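Local coordinates for glutaredoxin related protein (Sulfolobus solfataricus, PDB 4MNN) that probably acts as a protein disulfide oxidoreductase, exchanging thiols and disulfides through a thioredoxin-type redox site, at residues K47-K51 / T61-P66; R54-Y60 / S77-N83; R100-F106 / P154-D160; N69-P73 / C114-E119. The contacts are given in a common frame with arbitrary orientation. Residues are numbered along the deposited sequence.

Interaction 1: residues K47-K51 / T61-P66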
# COMPACT_ATOMS: atom_id res chain seq x y z
N LYS A 47 7.01 -7.17 -13.33
CA LYS A 47 6.27 -5.92 -13.14
C LYS A 47 6.70 -5.33 -11.80
O LYS A 47 7.15 -6.02 -10.92
CB LYS A 47 4.76 -6.18 -13.16
CG LYS A 47 4.16 -6.57 -14.54
CD LYS A 47 2.67 -6.85 -14.37
CE LYS A 47 1.93 -7.04 -15.69
NZ LYS A 47 2.17 -5.92 -16.63
N PRO A 48 6.54 -4.03 -11.63
CA PRO A 48 6.95 -3.39 -10.38
C PRO A 48 6.13 -3.74 -9.14
O PRO A 48 4.93 -4.08 -9.23
CB PRO A 48 6.87 -1.89 -10.72
CG PRO A 48 5.82 -1.81 -11.78
CD PRO A 48 6.08 -3.04 -12.63
N LEU A 49 6.78 -3.67 -7.99
CA LEU A 49 6.04 -3.86 -6.76
C LEU A 49 6.82 -3.27 -5.63
O LEU A 49 8.03 -3.03 -5.76
CB LEU A 49 5.66 -5.32 -6.48
CG LEU A 49 6.40 -6.48 -5.78
CD1 LEU A 49 6.87 -7.42 -6.86
CD2 LEU A 49 7.48 -6.02 -4.81
N VAL A 50 6.15 -3.00 -4.52
CA VAL A 50 6.82 -2.49 -3.33
C VAL A 50 6.11 -3.07 -2.12
O VAL A 50 4.89 -3.04 -2.03
CB VAL A 50 6.80 -0.93 -3.25
CG1 VAL A 50 5.39 -0.42 -3.11
CG2 VAL A 50 7.66 -0.47 -2.06
N LYS A 51 6.91 -3.63 -1.22
CA LYS A 51 6.44 -4.26 0.02
C LYS A 51 6.90 -3.40 1.17
O LYS A 51 8.07 -2.96 1.21
CB LYS A 51 7.04 -5.66 0.22
CG LYS A 51 6.49 -6.67 -0.74
CD LYS A 51 7.09 -8.04 -0.48
CE LYS A 51 6.18 -9.12 -1.03
NZ LYS A 51 6.96 -10.39 -1.22
N THR A 61 1.59 -5.14 0.22
CA THR A 61 2.36 -5.12 -1.02
C THR A 61 1.49 -4.29 -1.96
O THR A 61 0.27 -4.50 -2.03
CB THR A 61 2.48 -6.49 -1.70
OG1 THR A 61 3.19 -7.39 -0.85
CG2 THR A 61 3.28 -6.36 -3.02
N TYR A 62 2.14 -3.37 -2.66
CA TYR A 62 1.49 -2.53 -3.64
C TYR A 62 2.08 -3.01 -4.98
O TYR A 62 3.31 -2.90 -5.20
CB TYR A 62 1.91 -1.08 -3.41
CG TYR A 62 1.16 -0.10 -4.27
CD1 TYR A 62 0.15 0.72 -3.74
CD2 TYR A 62 1.47 0.04 -5.64
CE1 TYR A 62 -0.53 1.65 -4.55
CE2 TYR A 62 0.80 0.96 -6.46
CZ TYR A 62 -0.19 1.76 -5.91
OH TYR A 62 -0.87 2.64 -6.75
N TYR A 63 1.21 -3.54 -5.83
CA TYR A 63 1.59 -4.01 -7.15
C TYR A 63 1.41 -2.88 -8.17
O TYR A 63 0.30 -2.60 -8.61
CB TYR A 63 0.75 -5.24 -7.51
CG TYR A 63 1.05 -6.41 -6.57
CD1 TYR A 63 0.20 -6.71 -5.49
CD2 TYR A 63 2.15 -7.25 -6.81
CE1 TYR A 63 0.43 -7.80 -4.69
CE2 TYR A 63 2.39 -8.37 -6.01
CZ TYR A 63 1.53 -8.64 -4.95
OH TYR A 63 1.77 -9.73 -4.15
N GLY A 64 2.55 -2.26 -8.50
CA GLY A 64 2.63 -1.13 -9.41
C GLY A 64 3.60 -0.19 -8.72
O GLY A 64 4.40 -0.66 -7.89
N ILE A 65 3.53 1.10 -9.02
CA ILE A 65 4.42 2.07 -8.35
C ILE A 65 3.48 3.13 -7.81
O ILE A 65 2.71 3.75 -8.54
CB ILE A 65 5.46 2.68 -9.34
CG1 ILE A 65 6.32 1.56 -9.93
CG2 ILE A 65 6.31 3.73 -8.61
CD1 ILE A 65 7.32 2.04 -10.99
N PRO A 66 3.53 3.38 -6.49
CA PRO A 66 2.63 4.38 -5.93
C PRO A 66 2.93 5.85 -6.19
O PRO A 66 3.22 6.58 -5.25
CB PRO A 66 2.64 4.03 -4.44
CG PRO A 66 4.04 3.61 -4.22
CD PRO A 66 4.36 2.75 -5.45

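Interaction 2: residues R54-Y60 / S77-N83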
# COMPACT_ATOMS: atom_id res chain seq x y z
N ARG A 54 8.24 -3.96 8.67
CA ARG A 54 8.85 -3.44 9.89
C ARG A 54 9.26 -4.78 10.48
O ARG A 54 8.41 -5.60 10.84
CB ARG A 54 7.84 -2.67 10.74
CG ARG A 54 8.51 -1.85 11.83
CD ARG A 54 7.56 -1.00 12.68
NE ARG A 54 8.23 -0.67 13.94
CZ ARG A 54 7.89 0.34 14.75
NH1 ARG A 54 6.88 1.16 14.45
NH2 ARG A 54 8.59 0.52 15.87
N GLY A 55 10.57 -5.02 10.52
CA GLY A 55 11.06 -6.30 10.98
C GLY A 55 10.62 -7.37 10.00
O GLY A 55 10.70 -7.18 8.78
N ASP A 56 10.15 -8.51 10.49
CA ASP A 56 9.70 -9.57 9.57
C ASP A 56 8.25 -9.36 9.15
O ASP A 56 7.74 -10.10 8.31
CB ASP A 56 9.76 -10.95 10.25
CG ASP A 56 11.17 -11.44 10.45
OD1 ASP A 56 11.99 -11.26 9.52
OD2 ASP A 56 11.44 -12.02 11.54
N ARG A 57 7.58 -8.37 9.72
CA ARG A 57 6.16 -8.19 9.37
C ARG A 57 5.90 -7.43 8.07
O ARG A 57 6.37 -6.32 7.92
CB ARG A 57 5.40 -7.49 10.49
CG ARG A 57 3.94 -7.20 10.15
CD ARG A 57 3.22 -6.70 11.43
NE ARG A 57 1.85 -6.23 11.14
CZ ARG A 57 1.03 -5.69 12.05
NH1 ARG A 57 1.43 -5.56 13.31
NH2 ARG A 57 -0.19 -5.31 11.69
N VAL A 58 5.11 -8.02 7.17
CA VAL A 58 4.73 -7.36 5.91
C VAL A 58 3.36 -6.70 6.12
O VAL A 58 2.37 -7.39 6.40
CB VAL A 58 4.63 -8.37 4.73
CG1 VAL A 58 4.16 -7.65 3.44
CG2 VAL A 58 6.00 -9.06 4.49
N TYR A 59 3.31 -5.38 6.04
CA TYR A 59 2.07 -4.65 6.20
C TYR A 59 1.23 -4.72 4.96
O TYR A 59 0.01 -4.87 5.04
CB TYR A 59 2.36 -3.20 6.58
CG TYR A 59 2.82 -3.11 8.02
CD1 TYR A 59 4.13 -3.44 8.37
CD2 TYR A 59 1.92 -2.76 9.03
CE1 TYR A 59 4.55 -3.43 9.72
CE2 TYR A 59 2.33 -2.75 10.38
CZ TYR A 59 3.64 -3.09 10.70
OH TYR A 59 4.06 -3.07 12.03
N TYR A 60 1.87 -4.62 3.80
CA TYR A 60 1.14 -4.77 2.55
C TYR A 60 2.11 -4.79 1.39
O TYR A 60 3.30 -4.50 1.55
CB TYR A 60 0.13 -3.62 2.38
CG TYR A 60 0.76 -2.24 2.30
CD1 TYR A 60 1.32 -1.77 1.12
CD2 TYR A 60 0.81 -1.41 3.43
CE1 TYR A 60 1.91 -0.51 1.05
CE2 TYR A 60 1.42 -0.14 3.38
CZ TYR A 60 1.96 0.30 2.20
OH TYR A 60 2.58 1.55 2.09
N SER A 77 1.49 6.33 5.02
CA SER A 77 1.46 5.04 5.67
C SER A 77 2.81 4.72 6.25
O SER A 77 2.91 4.09 7.30
CB SER A 77 1.05 3.90 4.71
OG SER A 77 2.05 3.62 3.72
N LEU A 78 3.88 5.12 5.57
CA LEU A 78 5.21 4.84 6.11
C LEU A 78 5.39 5.50 7.49
O LEU A 78 5.92 4.90 8.43
CB LEU A 78 6.27 5.39 5.15
CG LEU A 78 6.92 4.42 4.12
CD1 LEU A 78 6.07 3.26 3.79
CD2 LEU A 78 7.35 5.21 2.88
N VAL A 79 4.99 6.76 7.57
CA VAL A 79 5.13 7.49 8.83
C VAL A 79 4.25 6.87 9.92
O VAL A 79 4.69 6.71 11.05
CB VAL A 79 4.75 8.97 8.61
CG1 VAL A 79 4.77 9.74 9.96
CG2 VAL A 79 5.70 9.59 7.58
N ARG A 80 3.00 6.53 9.59
CA ARG A 80 2.10 5.96 10.59
C ARG A 80 2.61 4.62 11.10
O ARG A 80 2.61 4.36 12.30
CB ARG A 80 0.68 5.78 10.01
CG ARG A 80 -0.06 7.06 9.67
CD ARG A 80 -1.60 6.85 9.83
NE ARG A 80 -2.29 8.13 9.69
CZ ARG A 80 -2.80 8.58 8.55
NH1 ARG A 80 -2.73 7.85 7.43
NH2 ARG A 80 -3.34 9.80 8.51
N ILE A 81 3.07 3.77 10.18
CA ILE A 81 3.59 2.48 10.56
C ILE A 81 4.88 2.64 11.41
O ILE A 81 5.04 1.97 12.44
CB ILE A 81 3.87 1.62 9.30
CG1 ILE A 81 2.54 1.19 8.68
CG2 ILE A 81 4.67 0.36 9.64
CD1 ILE A 81 2.69 0.74 7.22
N SER A 82 5.77 3.54 11.00
CA SER A 82 7.02 3.72 11.73
C SER A 82 6.82 4.27 13.15
O SER A 82 7.61 3.97 14.04
CB SER A 82 7.95 4.64 10.94
OG SER A 82 9.22 4.69 11.56
N ASN A 83 5.78 5.07 13.33
CA ASN A 83 5.46 5.67 14.64
C ASN A 83 4.41 4.84 15.39
O ASN A 83 4.10 5.11 16.56
CB ASN A 83 4.92 7.08 14.47
CG ASN A 83 6.01 8.07 14.09
OD1 ASN A 83 5.74 9.08 13.46
ND2 ASN A 83 7.23 7.79 14.49

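Interaction 3: residues R100-F106 / P154-D160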
# COMPACT_ATOMS: atom_id res chain seq x y z
N ARG A 100 -10.74 -10.86 8.54
CA ARG A 100 -9.71 -11.89 8.38
C ARG A 100 -9.50 -12.21 6.90
O ARG A 100 -10.43 -12.10 6.08
CB ARG A 100 -10.12 -13.17 9.10
CG ARG A 100 -9.95 -13.12 10.62
CD ARG A 100 -10.11 -14.50 11.23
NE ARG A 100 -9.61 -14.56 12.61
CZ ARG A 100 -8.35 -14.85 12.94
NH1 ARG A 100 -7.99 -14.89 14.22
NH2 ARG A 100 -7.45 -15.13 12.00
N GLY A 101 -8.28 -12.58 6.57
CA GLY A 101 -8.00 -12.98 5.21
C GLY A 101 -7.54 -11.96 4.19
O GLY A 101 -7.14 -10.85 4.50
N SER A 102 -7.63 -12.37 2.95
CA SER A 102 -7.18 -11.53 1.85
C SER A 102 -8.08 -10.32 1.63
O SER A 102 -9.30 -10.42 1.68
CB SER A 102 -7.15 -12.36 0.57
OG SER A 102 -6.89 -11.55 -0.57
N VAL A 103 -7.44 -9.18 1.42
CA VAL A 103 -8.14 -7.95 1.09
C VAL A 103 -7.33 -7.38 -0.07
O VAL A 103 -6.14 -7.08 0.08
CB VAL A 103 -8.12 -6.91 2.27
CG1 VAL A 103 -8.85 -5.60 1.83
CG2 VAL A 103 -8.81 -7.52 3.49
N LYS A 104 -7.94 -7.28 -1.25
CA LYS A 104 -7.27 -6.71 -2.41
C LYS A 104 -7.98 -5.47 -2.86
O LYS A 104 -9.20 -5.48 -3.09
CB LYS A 104 -7.24 -7.69 -3.58
CG LYS A 104 -6.44 -8.93 -3.23
CD LYS A 104 -6.48 -9.98 -4.33
CE LYS A 104 -5.57 -11.15 -3.88
NZ LYS A 104 -5.30 -12.09 -4.97
N LEU A 105 -7.21 -4.40 -3.02
CA LEU A 105 -7.76 -3.13 -3.47
C LEU A 105 -7.21 -2.83 -4.86
O LEU A 105 -6.00 -2.86 -5.05
CB LEU A 105 -7.32 -2.00 -2.52
CG LEU A 105 -7.66 -0.59 -3.06
CD1 LEU A 105 -9.17 -0.43 -3.13
CD2 LEU A 105 -7.05 0.52 -2.16
N PHE A 106 -8.09 -2.60 -5.82
CA PHE A 106 -7.68 -2.22 -7.16
C PHE A 106 -7.85 -0.72 -7.30
O PHE A 106 -8.88 -0.17 -6.94
CB PHE A 106 -8.53 -2.95 -8.20
CG PHE A 106 -8.24 -4.44 -8.23
CD1 PHE A 106 -7.30 -4.96 -9.12
CD2 PHE A 106 -8.79 -5.29 -7.28
CE1 PHE A 106 -6.92 -6.29 -9.06
CE2 PHE A 106 -8.42 -6.63 -7.20
CZ PHE A 106 -7.48 -7.12 -8.10
N PRO A 154 -12.18 2.92 -6.99
CA PRO A 154 -11.58 1.80 -6.27
C PRO A 154 -12.54 0.62 -6.18
O PRO A 154 -13.77 0.79 -6.20
CB PRO A 154 -11.31 2.38 -4.88
CG PRO A 154 -12.45 3.38 -4.72
CD PRO A 154 -12.44 4.05 -6.08
N LYS A 155 -11.98 -0.59 -6.08
CA LYS A 155 -12.81 -1.78 -5.93
C LYS A 155 -12.07 -2.72 -4.96
O LYS A 155 -10.89 -2.99 -5.16
CB LYS A 155 -12.99 -2.49 -7.29
CG LYS A 155 -13.93 -3.73 -7.18
CD LYS A 155 -15.33 -3.35 -6.64
CE LYS A 155 -16.22 -4.60 -6.44
NZ LYS A 155 -17.55 -4.28 -5.75
N ILE A 156 -12.74 -3.17 -3.90
CA ILE A 156 -12.08 -4.04 -2.93
C ILE A 156 -12.65 -5.44 -3.10
O ILE A 156 -13.87 -5.61 -3.27
CB ILE A 156 -12.37 -3.62 -1.46
CG1 ILE A 156 -11.99 -2.14 -1.23
CG2 ILE A 156 -11.59 -4.50 -0.51
CD1 ILE A 156 -12.51 -1.56 0.15
N ILE A 157 -11.76 -6.41 -3.11
CA ILE A 157 -12.12 -7.83 -3.23
C ILE A 157 -11.71 -8.49 -1.91
O ILE A 157 -10.57 -8.38 -1.48
CB ILE A 157 -11.34 -8.52 -4.39
CG1 ILE A 157 -11.63 -7.80 -5.71
CG2 ILE A 157 -11.72 -10.04 -4.46
CD1 ILE A 157 -13.09 -7.84 -6.15
N PHE A 158 -12.66 -9.14 -1.25
CA PHE A 158 -12.37 -9.84 -0.01
C PHE A 158 -12.37 -11.38 -0.24
O PHE A 158 -13.24 -11.89 -0.94
CB PHE A 158 -13.44 -9.52 1.05
CG PHE A 158 -13.55 -8.05 1.38
CD1 PHE A 158 -14.42 -7.23 0.68
CD2 PHE A 158 -12.79 -7.51 2.40
CE1 PHE A 158 -14.55 -5.87 0.99
CE2 PHE A 158 -12.90 -6.16 2.74
CZ PHE A 158 -13.78 -5.33 2.03
N ASN A 159 -11.40 -12.06 0.36
CA ASN A 159 -11.25 -13.52 0.28
C ASN A 159 -11.27 -14.03 -1.15
O ASN A 159 -11.73 -15.15 -1.41
CB ASN A 159 -12.35 -14.19 1.12
CG ASN A 159 -12.27 -13.79 2.58
OD1 ASN A 159 -11.26 -14.01 3.24
ND2 ASN A 159 -13.34 -13.16 3.09
N ASP A 160 -10.73 -13.22 -2.07
CA ASP A 160 -10.69 -13.55 -3.51
C ASP A 160 -12.06 -13.85 -4.11
O ASP A 160 -12.17 -14.51 -5.15
CB ASP A 160 -9.77 -14.76 -3.77
CG ASP A 160 -8.33 -14.47 -3.46
OD1 ASP A 160 -7.64 -13.86 -4.29
OD2 ASP A 160 -7.87 -14.82 -2.35
O HOH W 1 -12.46 -14.02 6.07
O HOH W 2 -9.23 -10.82 -1.88
O HOH W 3 -9.12 -14.90 2.36

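Interaction 4: residues N69-P73 / C114-E119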
# COMPACT_ATOMS: atom_id res chain seq x y z
N ASN A 69 -1.47 10.47 -7.55
CA ASN A 69 -2.20 10.67 -6.29
C ASN A 69 -2.09 9.56 -5.23
O ASN A 69 -2.64 9.67 -4.11
CB ASN A 69 -3.68 11.09 -6.56
CG ASN A 69 -4.58 9.93 -6.98
OD1 ASN A 69 -5.79 10.13 -7.22
ND2 ASN A 69 -4.03 8.75 -7.09
N GLU A 70 -1.35 8.49 -5.55
CA GLU A 70 -1.14 7.40 -4.58
C GLU A 70 0.14 7.64 -3.77
O GLU A 70 0.40 6.97 -2.75
CB GLU A 70 -1.05 6.05 -5.31
CG GLU A 70 -2.38 5.60 -5.92
CD GLU A 70 -3.49 5.35 -4.87
OE1 GLU A 70 -3.18 5.06 -3.70
OE2 GLU A 70 -4.70 5.42 -5.22
N LEU A 71 0.95 8.61 -4.17
CA LEU A 71 2.18 8.83 -3.42
C LEU A 71 1.93 9.39 -2.01
O LEU A 71 2.58 8.98 -1.05
CB LEU A 71 3.12 9.79 -4.18
CG LEU A 71 4.44 10.08 -3.43
CD1 LEU A 71 5.26 8.80 -3.30
CD2 LEU A 71 5.25 11.13 -4.19
N TRP A 72 1.00 10.33 -1.89
CA TRP A 72 0.75 10.95 -0.60
C TRP A 72 0.29 9.92 0.43
O TRP A 72 0.84 9.88 1.56
CB TRP A 72 -0.26 12.09 -0.79
CG TRP A 72 -0.74 12.73 0.48
CD1 TRP A 72 0.03 13.18 1.52
CD2 TRP A 72 -2.10 12.98 0.84
NE1 TRP A 72 -0.78 13.70 2.52
CE2 TRP A 72 -2.09 13.59 2.12
CE3 TRP A 72 -3.33 12.75 0.21
CZ2 TRP A 72 -3.26 13.97 2.78
CZ3 TRP A 72 -4.50 13.13 0.87
CH2 TRP A 72 -4.45 13.74 2.14
N PRO A 73 -0.71 9.08 0.09
CA PRO A 73 -1.19 8.06 1.03
C PRO A 73 -0.05 7.08 1.36
O PRO A 73 0.09 6.63 2.48
CB PRO A 73 -2.30 7.35 0.28
CG PRO A 73 -2.77 8.34 -0.69
CD PRO A 73 -1.58 9.17 -1.10
N CYS A 114 -9.68 6.60 -4.98
CA CYS A 114 -8.73 5.54 -4.62
C CYS A 114 -7.79 5.87 -3.47
O CYS A 114 -7.59 5.05 -2.60
CB CYS A 114 -7.92 5.11 -5.84
SG CYS A 114 -8.87 4.22 -7.14
N PRO A 115 -7.20 7.07 -3.46
CA PRO A 115 -6.30 7.38 -2.35
C PRO A 115 -6.98 7.36 -1.00
O PRO A 115 -6.35 7.03 -0.00
CB PRO A 115 -5.69 8.74 -2.73
CG PRO A 115 -6.69 9.32 -3.72
CD PRO A 115 -7.13 8.10 -4.51
N ILE A 116 -8.26 7.71 -0.96
CA ILE A 116 -9.02 7.72 0.28
C ILE A 116 -9.15 6.26 0.76
O ILE A 116 -8.96 5.95 1.94
CB ILE A 116 -10.42 8.34 0.05
CG1 ILE A 116 -10.28 9.63 -0.77
CG2 ILE A 116 -11.11 8.58 1.37
CD1 ILE A 116 -11.59 10.33 -1.14
N THR A 117 -9.43 5.35 -0.17
CA THR A 117 -9.58 3.93 0.20
C THR A 117 -8.26 3.29 0.60
O THR A 117 -8.21 2.52 1.54
CB THR A 117 -10.24 3.15 -0.93
OG1 THR A 117 -11.47 3.82 -1.25
CG2 THR A 117 -10.60 1.71 -0.46
N ALA A 118 -7.20 3.59 -0.14
CA ALA A 118 -5.89 3.06 0.23
C ALA A 118 -5.50 3.51 1.63
O ALA A 118 -5.01 2.72 2.44
CB ALA A 118 -4.85 3.51 -0.74
N GLU A 119 -5.69 4.80 1.94
CA GLU A 119 -5.29 5.28 3.27
C GLU A 119 -6.00 4.55 4.39
O GLU A 119 -5.41 4.20 5.42
CB GLU A 119 -5.59 6.77 3.35
CG GLU A 119 -5.06 7.43 4.62
CD GLU A 119 -4.42 8.78 4.32
OE1 GLU A 119 -5.15 9.73 3.93
OE2 GLU A 119 -3.19 8.88 4.46
O HOH W 4 -1.96 6.53 4.24

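Interaction 1: residues K47-K51 / T61-P66
These two segments form the open end of a beta hairpin in the first thioredoxin-like unit. Strands 49-51 and 61-63 run antiparallel, 4.7 Å apart at closest approach. Thr61 faces Lys51 in a non-hydrogen-bonded pair, with CA atoms 4.3 Å apart. Thr61 OG1 lies 3.4 Å from Lys51 CG, and Thr61 CA makes a CA-H...O contact of 3.4 Å with Val50 O. Tyr62 is the firm point of the pairing. Tyr62 N donates to Val50 O at 2.8 Å, and Tyr62 O accepts from Val50 N at 2.9 Å. Tyr62 and Val50 project from the face opposite to Thr61 and Lys51. Tyr62 CB touches Val50 CG1 at 3.6 Å, while the ring leads away to Glu70. Tyr63 returns to the Thr61 face, where Tyr63 CD2 lies 4.0 Å from Leu49 CB. Its hydroxyl bonds to Glu134, on the neighbouring strand 131-137. Gly64 then turns the chain out of the strand, with backbone angles that by themselves call for glycine. Gly64 N gives a weak hydrogen bond of 3.1 Å to Pro48 O, which also accepts from Tyr141 OH. Ile65 brings CG1 to 3.6 Å from Pro48 CB. Pro66 closes the contact, with CD 4.1 Å from Val50 CG1.

Interaction 2: residues R54-Y60 / S77-N83
Arg54 NH1 donates to the carbonyl Ile81 O, 2.8 Å away, in the last turns of helix 71-83. Its long, extended side chain reaches from the hairpin turn to this carbonyl, and its NE also forms a salt bridge with Asp18. The second strong bond is buried: Tyr60 OH gives its proton to Ser77 OG at 2.7 Å. Ser77 OG is in turn bonded to Phe74 O in the preceding helix turn. Between these two bonds sits Ile81, the main apolar residue of the contact. Ile81 CG2 lies over the face of the Tyr59 ring, 3.8 Å from the centroid of that ring, a CH-pi contact only 12° off the normal. Ile81 CD1 reaches Tyr60 CE2 at 4.1 Å. The Tyr60 ring also stacks with Tyr122 of helix 114-127. Arg54 to Arg57 form a type II' turn, and the positive phi of Gly55 suits it. The axes of strand 57-60 and helix 77-83 come no closer than 11.3 Å, at an angle of 146°, so large side chains fill the gap. A hairpin covered by the helix that follows it is the beta-beta-alpha half of the thioredoxin fold.

Interaction 3: residues R100-F106 / P154-D160
Strands 101-106 and 155-158 run antiparallel, 4.6 Å apart at closest approach, at the edge of the central sheet in the second thioredoxin unit. Lys104 and Ile157 form a hydrogen-bonded pair, with N to O distances of 2.9 Å from Lys104 N to Ile157 O and 2.7 Å from Ile157 N to Lys104 O. Phe106 pairs with Lys155 in the same way. Cis-Pro154 leads into the second strand and touches Cys111 and Cys114, as the cis-proline does beside the CxxC site of thioredoxins. Val103, Leu105 and Ile156 share one face, where Leu105 CD1 meets Ile156 CG1 at 3.8 Å and Pro154 CB at 3.9 Å. On the other face Phe106 CE2 packs on Ile157 CG1 at 3.7 Å. There Lys104 NZ also makes a 3.0 Å salt bridge to Asp160 OD1, and Tyr148 OH bonds to both. Near the end of strand 155-158, one water joins Ser102 OG, Ile157 O and Asp160 N, each at 2.8 Å from the water oxygen.

Interaction 4: residues N69-P73 / C114-E119
The Pro115 ring packs against the Pro73 ring, with Pro115 CB 3.6 Å from Pro73 CG. Pro115 CB also lies 3.5 Å from Asn69 O, so the proline is held against both ends of segment 69-73. Glu70 comes in beside it. Glu70 OE2 is 3.3 Å from Cys114 CB and 3.5 Å from Pro115 N, which has no hydrogen to give. Glu70 OE1 is 3.7 Å from Ala118 CB. Cys114 is disulfide-bonded to Cys111, and together they form a CxxC at the start of helix 114-127, the redox motif of the thioredoxin fold. The carboxylate of Glu70 is thus buried close to the disulfide, although it belongs to the first thioredoxin-like unit. It recalls the buried acid near the CxxC of thioredoxins, but a matching role is not established here. The start of helix 71-83 meets the start of the CxxC helix across the boundary between the two units. Further along the two helices, Glu119 forms a salt bridge with Arg80. A water donates to both Pro73 O and Glu119 OE2, at 2.7 Å from each. On the exposed side, Trp72 CH2 stands 4.4 Å from Glu119 OE1.

Interactions 1 and 2 share strand 57-63: interaction 1 pairs it with its hairpin partner, and interaction 2 covers it with helix 71-83. Interaction 2 is the buried contact. Interactions 1, 3 and 4 are partly buried, and interaction 3, at an outer strand of the same sheet in the other unit, has the most exposed residues. Its loop end is rich in waters. Interactions 1 and 3 rest on backbone hydrogen bonds, whereas interaction 2 uses side-chain bonds and aromatic packing. Interaction 4 joins the two units by van der Waals contact and one bridging water. It meets interaction 2 through the Arg80-Glu119 salt bridge, interaction 3 where Pro154 packs on Cys114, and interaction 1 where Tyr62 touches Glu70.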